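Local coordinates for protein vibralactone Cyclase (Boreostereum vibrans, PDB 6KD0) that catalyses the cyclization that forms the fused bicyclic beta-lactone of vibralactone, using an alpha/beta hydrolase fold, at residues 69-74 with 153-158; 79-84 with 113-118; 104-109 with 179-184; 133-138 with 146-151. One frame throughout, in Å; residues are numbered along the deposited sequence.

In the fold
After two N-terminal helices the chain enters strand 64-73, one of the two outermost of the sheet, and contact 1 pins it to helix 144-158, closing the longest loop of the four contacts. Contacts 2 and 4 both nest inside this loop and follow one another in series: contact 2 ties the next strand, 76-85, to helix 115-125, and contact 4 folds the segment after strand 128-132 back on helix 144-158. Contact 3 starts in the loop after strand 97-101 and runs on to helix 178-192; it crosses contacts 1 and 2 and encloses contact 4. Direct touches join neighbours: Y69 pairs with V80, H79 with D133, E74 with R135, and W106 with T137.

Contact 1. Residues 69-74 with 153-158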
# COMPACT_ATOMS: atom_id res chain seq x y z
N TYR A 69 20.00 -1.76 4.42
CA TYR A 69 20.63 -2.79 3.63
C TYR A 69 20.61 -2.38 2.16
O TYR A 69 19.81 -1.54 1.74
CB TYR A 69 19.90 -4.13 3.78
CG TYR A 69 19.96 -4.73 5.16
CD1 TYR A 69 19.02 -4.40 6.11
CD2 TYR A 69 20.96 -5.62 5.50
CE1 TYR A 69 19.04 -4.96 7.37
CE2 TYR A 69 21.02 -6.19 6.77
CZ TYR A 69 20.05 -5.85 7.70
OH TYR A 69 20.07 -6.39 8.96
N TYR A 70 21.46 -3.05 1.40
CA TYR A 70 21.56 -2.89 -0.04
C TYR A 70 21.55 -4.30 -0.62
O TYR A 70 22.51 -5.04 -0.42
CB TYR A 70 22.85 -2.15 -0.37
CG TYR A 70 22.84 -1.31 -1.60
CD1 TYR A 70 21.83 -0.38 -1.83
CD2 TYR A 70 23.88 -1.40 -2.52
CE1 TYR A 70 21.84 0.40 -2.97
CE2 TYR A 70 23.92 -0.62 -3.65
CZ TYR A 70 22.89 0.28 -3.88
OH TYR A 70 22.92 1.05 -5.02
N ILE A 71 20.46 -4.70 -1.28
CA ILE A 71 20.28 -6.11 -1.67
C ILE A 71 20.28 -6.26 -3.19
O ILE A 71 19.90 -5.32 -3.90
CB ILE A 71 19.01 -6.71 -1.05
CG1 ILE A 71 17.74 -6.15 -1.71
CG2 ILE A 71 18.98 -6.48 0.46
CD1 ILE A 71 16.48 -6.91 -1.33
N PRO A 72 20.71 -7.39 -3.74
CA PRO A 72 20.73 -7.51 -5.21
C PRO A 72 19.33 -7.75 -5.75
O PRO A 72 18.54 -8.50 -5.17
CB PRO A 72 21.63 -8.73 -5.44
CG PRO A 72 21.41 -9.58 -4.25
CD PRO A 72 21.21 -8.62 -3.09
N VAL A 73 19.02 -7.07 -6.86
CA VAL A 73 17.83 -7.35 -7.66
C VAL A 73 18.29 -7.43 -9.11
O VAL A 73 19.48 -7.21 -9.40
CB VAL A 73 16.73 -6.29 -7.48
CG1 VAL A 73 16.28 -6.23 -6.02
CG2 VAL A 73 17.23 -4.93 -7.93
N GLU A 74 17.36 -7.70 -10.03
CA GLU A 74 17.73 -7.97 -11.41
C GLU A 74 18.44 -6.75 -11.98
O GLU A 74 17.82 -5.71 -12.24
CB GLU A 74 16.51 -8.33 -12.25
CG GLU A 74 16.89 -9.08 -13.54
CD GLU A 74 15.71 -9.36 -14.47
OE1 GLU A 74 14.55 -9.37 -14.00
OE2 GLU A 74 15.95 -9.57 -15.69
N LEU A 153 10.79 -9.12 -0.80
CA LEU A 153 9.99 -10.00 0.05
C LEU A 153 10.74 -11.31 0.31
O LEU A 153 10.76 -11.80 1.45
CB LEU A 153 8.64 -10.28 -0.61
CG LEU A 153 7.61 -11.09 0.19
CD1 LEU A 153 7.19 -10.31 1.44
CD2 LEU A 153 6.38 -11.46 -0.65
N LYS A 154 11.39 -11.83 -0.73
CA LYS A 154 12.19 -13.04 -0.56
C LYS A 154 13.37 -12.79 0.37
O LYS A 154 13.66 -13.61 1.25
CB LYS A 154 12.68 -13.55 -1.92
CG LYS A 154 11.62 -14.20 -2.78
CD LYS A 154 12.23 -14.72 -4.10
CE LYS A 154 13.11 -15.94 -3.86
NZ LYS A 154 13.78 -16.42 -5.11
N TRP A 155 14.04 -11.66 0.19
CA TRP A 155 15.18 -11.32 1.03
C TRP A 155 14.75 -11.23 2.49
O TRP A 155 15.40 -11.78 3.38
CB TRP A 155 15.82 -10.01 0.58
CG TRP A 155 16.99 -9.64 1.41
CD1 TRP A 155 18.29 -10.00 1.20
CD2 TRP A 155 16.98 -8.86 2.62
NE1 TRP A 155 19.09 -9.50 2.20
CE2 TRP A 155 18.31 -8.79 3.08
CE3 TRP A 155 15.98 -8.22 3.35
CZ2 TRP A 155 18.66 -8.10 4.24
CZ3 TRP A 155 16.33 -7.53 4.51
CH2 TRP A 155 17.66 -7.48 4.94
N ALA A 156 13.64 -10.53 2.75
CA ALA A 156 13.18 -10.33 4.12
C ALA A 156 12.78 -11.64 4.77
O ALA A 156 13.08 -11.87 5.95
CB ALA A 156 12.00 -9.35 4.14
N ALA A 157 12.11 -12.53 4.01
CA ALA A 157 11.77 -13.84 4.54
C ALA A 157 13.03 -14.64 4.88
O ALA A 157 13.15 -15.22 5.96
CB ALA A 157 10.89 -14.61 3.55
N ALA A 158 14.01 -14.65 3.98
CA ALA A 158 15.14 -15.54 4.18
C ALA A 158 16.14 -15.00 5.21
O ALA A 158 16.85 -15.78 5.86
CB ALA A 158 15.84 -15.81 2.85
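W155 lays the rim of its indole on Y69 and offers a face to I71, so a single side chain of helix 144-158 meets two residues of the edge strand. Atom CH2 of W155 stands over the centre of the Y69 ring, 3.5 Å above its plane, and comes to 3.6 Å from Y69 CD1. The pair is edge-to-face, the edge of the indole toward the flat of the phenol, with centroids 4.7 Å apart for the Y69 ring and the six-membered ring of W155 and planes inclined at 57°. Beside it, methyl CG2 of I71 sits 3.5 Å from the centroid of the five-membered ring of W155, only 10° off the normal, a nearly vertical CH-pi contact. The other branch of I71 serves as well: CD1 reaches 3.7 Å from W155 CB, so the beta-branched isoleucine grips the indole by its face and its root.

W155 carries CG anti to the backbone N (chi1 -180°), which brings the ring out from the helix toward the strand. Y69 and I71, two residues apart, both turn their side chains to the helix, as every second residue of an extended strand can. The strand is itself fixed by backbone bonds of Y69 to V80 and I71 to M78, and farther along it V73 packs on A151 of the same helix.

The contact therefore rests on dispersion and on the weak electrostatics of C-H groups over pi clouds, so the helix is joined to the strand here by ring and methyl packing, not by hydrogen bonds between the two segments.

Contact 2. Residues 79-84 with 113-118; sequences HVRTYI and MDDYDL
D115 receives two polar groups of strand 76-85 on one oxygen. Y83 OH donates to D115 OD1 at 2.6 Å, on the anti side of the carboxylate and 17° out of its plane. R81 NH1 forms a salt bridge to the same D115 OD1 at 2.9 Å, from above the carboxylate, although the oxygen lies near the guanidinium plane. R81 reaches there because its chain bends at chi3 (-78°). D115 OD2 pairs with R119, and R81 NE with D68, so each charged group has a second partner, and the buried D115 is likely to stay ionised.

The apolar part belongs to the ring of Y83. L118 CB sits over its centre, 3.7 Å from the centroid, in a CH-pi contact, and L118 CD1 touches Y83 CE1 at 3.8 Å. Tyrosine suits a site needing both a flat face and a terminal donor; with an alanine here, L118 would probably lose the surface it packs on and D115 OD1 one of its two donors.

Strand 76-85 runs between strands 64-73 and 128-132, with a backbone hydrogen bond between Y83 and A129, and the contact fastens it to the start of helix 115-125, whose L118 also packs on S131.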
# COMPACT_ATOMS: atom_id res chain seq x y z
N HIS A 79 17.88 -0.47 -2.11
CA HIS A 79 17.92 -0.10 -0.70
C HIS A 79 16.72 -0.66 0.04
O HIS A 79 15.58 -0.58 -0.44
CB HIS A 79 17.97 1.42 -0.56
CG HIS A 79 17.75 1.90 0.84
ND1 HIS A 79 16.80 2.83 1.17
CD2 HIS A 79 18.36 1.56 2.01
CE1 HIS A 79 16.84 3.06 2.48
NE2 HIS A 79 17.77 2.29 3.01
N VAL A 80 16.97 -1.21 1.23
CA VAL A 80 15.96 -1.77 2.11
C VAL A 80 16.20 -1.18 3.49
O VAL A 80 17.34 -1.11 3.95
CB VAL A 80 16.07 -3.32 2.16
CG1 VAL A 80 15.19 -3.88 3.23
CG2 VAL A 80 15.75 -3.94 0.80
N ARG A 81 15.14 -0.74 4.16
CA ARG A 81 15.27 -0.29 5.54
C ARG A 81 14.43 -1.18 6.44
O ARG A 81 13.27 -1.50 6.12
CB ARG A 81 14.85 1.17 5.69
CG ARG A 81 14.72 1.62 7.15
CD ARG A 81 14.68 3.16 7.25
NE ARG A 81 16.01 3.73 7.11
CZ ARG A 81 16.34 4.98 7.43
NH1 ARG A 81 15.43 5.81 7.92
NH2 ARG A 81 17.58 5.39 7.26
N THR A 82 15.00 -1.56 7.58
CA THR A 82 14.32 -2.36 8.59
C THR A 82 14.19 -1.55 9.87
O THR A 82 15.09 -0.77 10.22
CB THR A 82 15.04 -3.69 8.85
OG1 THR A 82 16.34 -3.44 9.42
CG2 THR A 82 15.22 -4.48 7.56
N TYR A 83 13.07 -1.76 10.55
CA TYR A 83 12.63 -1.03 11.72
C TYR A 83 12.44 -2.09 12.80
O TYR A 83 11.53 -2.92 12.69
CB TYR A 83 11.31 -0.28 11.46
CG TYR A 83 11.35 0.69 10.29
CD1 TYR A 83 11.30 0.22 8.97
CD2 TYR A 83 11.42 2.06 10.50
CE1 TYR A 83 11.35 1.10 7.91
CE2 TYR A 83 11.46 2.95 9.43
CZ TYR A 83 11.43 2.46 8.14
OH TYR A 83 11.48 3.33 7.07
N ILE A 84 13.29 -2.06 13.82
CA ILE A 84 13.47 -3.17 14.75
C ILE A 84 13.14 -2.66 16.15
O ILE A 84 13.77 -1.71 16.61
CB ILE A 84 14.90 -3.71 14.69
CG1 ILE A 84 15.26 -4.05 13.24
CG2 ILE A 84 15.08 -4.87 15.68
CD1 ILE A 84 16.75 -4.04 12.93
N MET A 113 8.70 8.16 2.59
CA MET A 113 7.26 8.38 2.68
C MET A 113 6.68 7.85 3.98
O MET A 113 5.85 8.51 4.62
CB MET A 113 6.57 7.70 1.51
CG MET A 113 6.79 8.43 0.19
SD MET A 113 6.20 7.39 -1.15
CE MET A 113 5.63 8.62 -2.31
N ASP A 114 7.09 6.65 4.39
CA ASP A 114 6.42 6.04 5.52
C ASP A 114 7.37 5.86 6.68
O ASP A 114 7.03 5.18 7.67
CB ASP A 114 5.78 4.71 5.11
CG ASP A 114 4.89 4.87 3.90
OD1 ASP A 114 3.80 5.49 4.03
OD2 ASP A 114 5.27 4.40 2.80
N ASP A 115 8.55 6.49 6.61
CA ASP A 115 9.59 6.22 7.60
C ASP A 115 9.08 6.45 9.02
O ASP A 115 9.15 5.55 9.88
CB ASP A 115 10.80 7.09 7.28
CG ASP A 115 12.03 6.69 8.07
OD1 ASP A 115 12.52 5.56 7.90
OD2 ASP A 115 12.51 7.54 8.85
N TYR A 116 8.54 7.64 9.30
CA TYR A 116 8.06 7.90 10.66
C TYR A 116 6.93 6.96 11.03
O TYR A 116 6.92 6.40 12.14
CB TYR A 116 7.63 9.36 10.80
CG TYR A 116 8.79 10.32 10.97
CD1 TYR A 116 10.08 9.97 10.56
CD2 TYR A 116 8.60 11.58 11.51
CE1 TYR A 116 11.15 10.85 10.70
CE2 TYR A 116 9.65 12.46 11.67
CZ TYR A 116 10.92 12.10 11.26
OH TYR A 116 11.95 12.98 11.41
N ASP A 117 5.99 6.72 10.10
CA ASP A 117 4.87 5.84 10.43
C ASP A 117 5.39 4.47 10.86
O ASP A 117 4.93 3.91 11.86
CB ASP A 117 3.92 5.71 9.25
CG ASP A 117 2.87 6.80 9.20
OD1 ASP A 117 2.32 7.15 10.27
OD2 ASP A 117 2.58 7.33 8.11
N LEU A 118 6.41 3.96 10.16
CA LEU A 118 6.90 2.62 10.47
C LEU A 118 7.72 2.61 11.77
O LEU A 118 7.65 1.64 12.53
CB LEU A 118 7.71 2.04 9.31
CG LEU A 118 6.87 1.72 8.05
CD1 LEU A 118 7.73 1.21 6.91
CD2 LEU A 118 5.75 0.70 8.36

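Contact 3. Residues 104-109 with 179-184; sequences GGWAIG and GGNLSL
W106 overlaps the ends of N181 and L182 with the CD1-NE1-CZ2 rim of its indole. Its NE1 donates to N181 OD1 at 3.1 Å, a bent bond (N-H...O angle 139°). The oxygen lies near the indole plane, but the donor stands 55° out of the amide's own plane, and ring and amide are turned 73° against each other. N181 turns CG anti to its backbone nitrogen, which carries the amide out to the indole N-H. CZ2 of W106 also comes to 3.4 Å from N181 OD1. Next to it along the same rim, toward CD1, L182 CD2 lies 3.7 Å from W106 NE1 and 3.8 Å from W106 CD1.

G104 and G105 follow H102 after one intervening residue, in a sequence resembling the HGGG loop of hormone-sensitive-lipase relatives, where such glycines border the oxyanion hole. G179 belongs to a GxSxG pattern consistent with a nucleophile elbow around S177, so the contact probably links oxyanion loop and nucleophile helix. A CB on G104 would strike I108 O.

N181 ND2 bonds to P210 O, which fixes the amide's rotation and keeps OD1 for the indole. Tryptophan brings both a donor and a broad ring; a phenylalanine here would probably leave N181 OD1 without its indole donor and L182 with less ring to pack on. The indole also meets the ring of F259, and the side chain packs on N246 and A249 of helix 239-249.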
# COMPACT_ATOMS: atom_id res chain seq x y z
N GLY A 104 2.91 5.89 -4.62
CA GLY A 104 3.47 6.88 -5.52
C GLY A 104 3.13 6.70 -6.98
O GLY A 104 3.86 7.22 -7.83
N GLY A 105 2.03 5.99 -7.29
CA GLY A 105 1.63 5.84 -8.69
C GLY A 105 2.62 5.07 -9.54
O GLY A 105 2.56 5.16 -10.78
N TRP A 106 3.52 4.30 -8.91
CA TRP A 106 4.64 3.55 -9.49
C TRP A 106 5.80 4.43 -9.93
O TRP A 106 6.88 3.92 -10.25
CB TRP A 106 4.22 2.68 -10.68
CG TRP A 106 3.12 1.72 -10.39
CD1 TRP A 106 3.15 0.66 -9.51
CD2 TRP A 106 1.82 1.69 -11.01
NE1 TRP A 106 1.94 -0.01 -9.53
CE2 TRP A 106 1.11 0.60 -10.44
CE3 TRP A 106 1.19 2.49 -11.97
CZ2 TRP A 106 -0.20 0.30 -10.81
CZ3 TRP A 106 -0.11 2.18 -12.34
CH2 TRP A 106 -0.80 1.10 -11.76
N ALA A 107 5.60 5.76 -9.93
CA ALA A 107 6.54 6.72 -10.49
C ALA A 107 7.22 7.60 -9.45
O ALA A 107 8.14 8.34 -9.80
CB ALA A 107 5.83 7.61 -11.52
N ILE A 108 6.78 7.55 -8.19
CA ILE A 108 7.27 8.43 -7.15
C ILE A 108 7.56 7.61 -5.90
O ILE A 108 6.84 6.64 -5.62
CB ILE A 108 6.23 9.53 -6.83
CG1 ILE A 108 5.83 10.29 -8.09
CG2 ILE A 108 6.72 10.45 -5.70
CD1 ILE A 108 4.53 11.10 -7.93
N GLY A 109 8.62 7.97 -5.18
CA GLY A 109 8.71 7.67 -3.76
C GLY A 109 9.83 6.71 -3.42
O GLY A 109 10.52 6.16 -4.28
N GLY A 179 1.78 0.94 -4.26
CA GLY A 179 2.49 -0.08 -3.50
C GLY A 179 1.59 -1.21 -3.07
O GLY A 179 2.02 -2.38 -3.03
N GLY A 180 0.32 -0.91 -2.79
CA GLY A 180 -0.65 -1.95 -2.52
C GLY A 180 -0.88 -2.84 -3.73
O GLY A 180 -0.98 -4.06 -3.63
N ASN A 181 -0.94 -2.22 -4.91
CA ASN A 181 -1.02 -2.95 -6.17
C ASN A 181 0.16 -3.91 -6.32
O ASN A 181 -0.02 -5.11 -6.64
CB ASN A 181 -1.10 -1.92 -7.30
CG ASN A 181 -0.78 -2.49 -8.66
OD1 ASN A 181 0.38 -2.60 -9.04
ND2 ASN A 181 -1.82 -2.82 -9.42
N LEU A 182 1.38 -3.41 -6.09
CA LEU A 182 2.54 -4.29 -6.21
C LEU A 182 2.50 -5.40 -5.17
O LEU A 182 2.91 -6.53 -5.45
CB LEU A 182 3.84 -3.48 -6.08
CG LEU A 182 4.06 -2.39 -7.14
CD1 LEU A 182 5.41 -1.70 -6.95
CD2 LEU A 182 3.93 -2.94 -8.57
N SER A 183 1.97 -5.11 -3.98
CA SER A 183 1.89 -6.17 -2.98
C SER A 183 0.82 -7.20 -3.33
O SER A 183 0.97 -8.37 -2.97
CB SER A 183 1.64 -5.58 -1.58
OG SER A 183 0.30 -5.18 -1.47
N LEU A 184 -0.25 -6.80 -4.02
CA LEU A 184 -1.25 -7.76 -4.49
C LEU A 184 -0.62 -8.74 -5.46
O LEU A 184 -0.83 -9.97 -5.37
CB LEU A 184 -2.43 -7.02 -5.15
CG LEU A 184 -3.32 -6.15 -4.26
CD1 LEU A 184 -4.43 -5.48 -5.06
CD2 LEU A 184 -3.90 -6.96 -3.09

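Contact 4. Residues 133-138 with 146-151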
# COMPACT_ATOMS: atom_id res chain seq x y z
N ASP A 133 12.98 0.35 -1.61
CA ASP A 133 13.03 1.36 -2.66
C ASP A 133 12.96 0.69 -4.03
O ASP A 133 13.94 0.61 -4.78
CB ASP A 133 14.30 2.20 -2.53
CG ASP A 133 14.30 3.07 -1.28
OD1 ASP A 133 13.22 3.22 -0.66
OD2 ASP A 133 15.37 3.61 -0.92
N TYR A 134 11.77 0.17 -4.35
CA TYR A 134 11.57 -0.48 -5.64
C TYR A 134 11.73 0.53 -6.77
O TYR A 134 11.50 1.73 -6.61
CB TYR A 134 10.19 -1.16 -5.69
CG TYR A 134 8.97 -0.27 -5.52
CD1 TYR A 134 8.45 0.45 -6.60
CD2 TYR A 134 8.33 -0.17 -4.28
CE1 TYR A 134 7.31 1.27 -6.44
CE2 TYR A 134 7.19 0.63 -4.11
CZ TYR A 134 6.69 1.34 -5.20
OH TYR A 134 5.58 2.13 -5.03
N ARG A 135 12.14 0.04 -7.94
CA ARG A 135 12.43 0.95 -9.04
C ARG A 135 11.16 1.62 -9.55
O ARG A 135 10.08 1.02 -9.59
CB ARG A 135 13.15 0.20 -10.17
CG ARG A 135 14.67 0.26 -9.99
CD ARG A 135 15.38 -0.62 -11.02
NE ARG A 135 15.25 -2.03 -10.69
CZ ARG A 135 15.79 -3.03 -11.40
NH1 ARG A 135 16.52 -2.77 -12.49
NH2 ARG A 135 15.60 -4.28 -11.01
N LEU A 136 11.29 2.89 -9.94
CA LEU A 136 10.16 3.73 -10.34
C LEU A 136 9.99 3.77 -11.85
O LEU A 136 10.95 3.66 -12.61
CB LEU A 136 10.35 5.16 -9.84
CG LEU A 136 10.50 5.28 -8.32
CD1 LEU A 136 10.72 6.73 -7.92
CD2 LEU A 136 9.29 4.69 -7.63
N THR A 137 8.73 3.97 -12.26
CA THR A 137 8.41 4.33 -13.63
C THR A 137 8.62 5.84 -13.82
O THR A 137 8.67 6.59 -12.85
CB THR A 137 6.96 3.96 -13.95
OG1 THR A 137 6.09 4.73 -13.10
CG2 THR A 137 6.71 2.46 -13.73
N PRO A 138 8.74 6.31 -15.07
CA PRO A 138 8.82 5.57 -16.33
C PRO A 138 10.20 5.05 -16.65
O PRO A 138 10.34 4.32 -17.62
CB PRO A 138 8.39 6.60 -17.36
CG PRO A 138 8.88 7.91 -16.81
CD PRO A 138 8.73 7.78 -15.29
N ALA A 146 7.40 -4.42 -9.57
CA ALA A 146 6.84 -5.60 -8.93
C ALA A 146 7.91 -6.65 -8.65
O ALA A 146 7.92 -7.27 -7.58
CB ALA A 146 5.72 -6.17 -9.80
N LYS A 147 8.82 -6.87 -9.61
CA LYS A 147 9.88 -7.83 -9.39
C LYS A 147 10.81 -7.39 -8.26
O LYS A 147 11.25 -8.23 -7.47
CB LYS A 147 10.66 -8.07 -10.68
CG LYS A 147 9.88 -8.93 -11.70
CD LYS A 147 10.77 -9.31 -12.89
CE LYS A 147 9.99 -10.08 -13.96
NZ LYS A 147 9.24 -11.24 -13.37
N ASP A 148 11.10 -6.08 -8.15
CA ASP A 148 11.89 -5.59 -7.02
C ASP A 148 11.17 -5.83 -5.70
O ASP A 148 11.79 -6.25 -4.71
CB ASP A 148 12.18 -4.09 -7.15
CG ASP A 148 13.20 -3.77 -8.25
OD1 ASP A 148 13.78 -4.69 -8.88
OD2 ASP A 148 13.43 -2.56 -8.48
N VAL A 149 9.87 -5.54 -5.66
CA VAL A 149 9.10 -5.78 -4.44
C VAL A 149 9.17 -7.25 -4.05
O VAL A 149 9.34 -7.60 -2.87
CB VAL A 149 7.65 -5.31 -4.64
CG1 VAL A 149 6.75 -5.78 -3.49
CG2 VAL A 149 7.60 -3.76 -4.78
N TYR A 150 9.10 -8.13 -5.05
CA TYR A 150 9.14 -9.56 -4.76
C TYR A 150 10.51 -9.99 -4.29
O TYR A 150 10.63 -10.80 -3.36
CB TYR A 150 8.73 -10.34 -6.00
CG TYR A 150 8.40 -11.78 -5.70
CD1 TYR A 150 7.27 -12.10 -4.95
CD2 TYR A 150 9.17 -12.81 -6.20
CE1 TYR A 150 6.96 -13.42 -4.69
CE2 TYR A 150 8.85 -14.13 -5.94
CZ TYR A 150 7.76 -14.43 -5.19
OH TYR A 150 7.44 -15.74 -4.95
N ALA A 151 11.57 -9.51 -4.94
CA ALA A 151 12.92 -9.83 -4.49
C ALA A 151 13.14 -9.38 -3.04
O ALA A 151 13.75 -10.10 -2.24
CB ALA A 151 13.94 -9.18 -5.41
O HOH W 1 15.29 -1.07 -6.65
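Segment 133-138 carries the sequence DYRLTP, close to the YRLAPE signature of hormone-sensitive-lipase relatives; here the peptide before P138 is cis. R135 of this motif grips D148 of helix 144-158 side-on, through two nitrogens. R135 NE gives a nearly straight bond (170°) to D148 OD2 at 2.9 Å, and R135 NH2 one to D148 OD1 at 2.8 Å. Both oxygens use their syn lone pairs, and the flat groups are almost coplanar, 9° apart. R135 N reaches the anti lone pair of D148 OD2 at 3.0 Å, and a water donates both to this oxygen and to D133 O.

Next to the charged pair the packing is apolar. Y134 CB meets D148 CB at 3.8 Å, and Y134 CD2 touches V149 CG2 at 3.7 Å. The tyrosine ring runs alongside the valine because CG is tucked over the backbone, flanked by N and C (chi1 61°); its OH goes on to H102 O.

With three donors on OD2 and one on OD1, the buried carboxylate is probably ionised and held against rotation. Arginine suits its role, NE and NH2 matching the carboxylate while NH2 also bonds E74 O, joining loop and helix to the turn after edge strand 64-73.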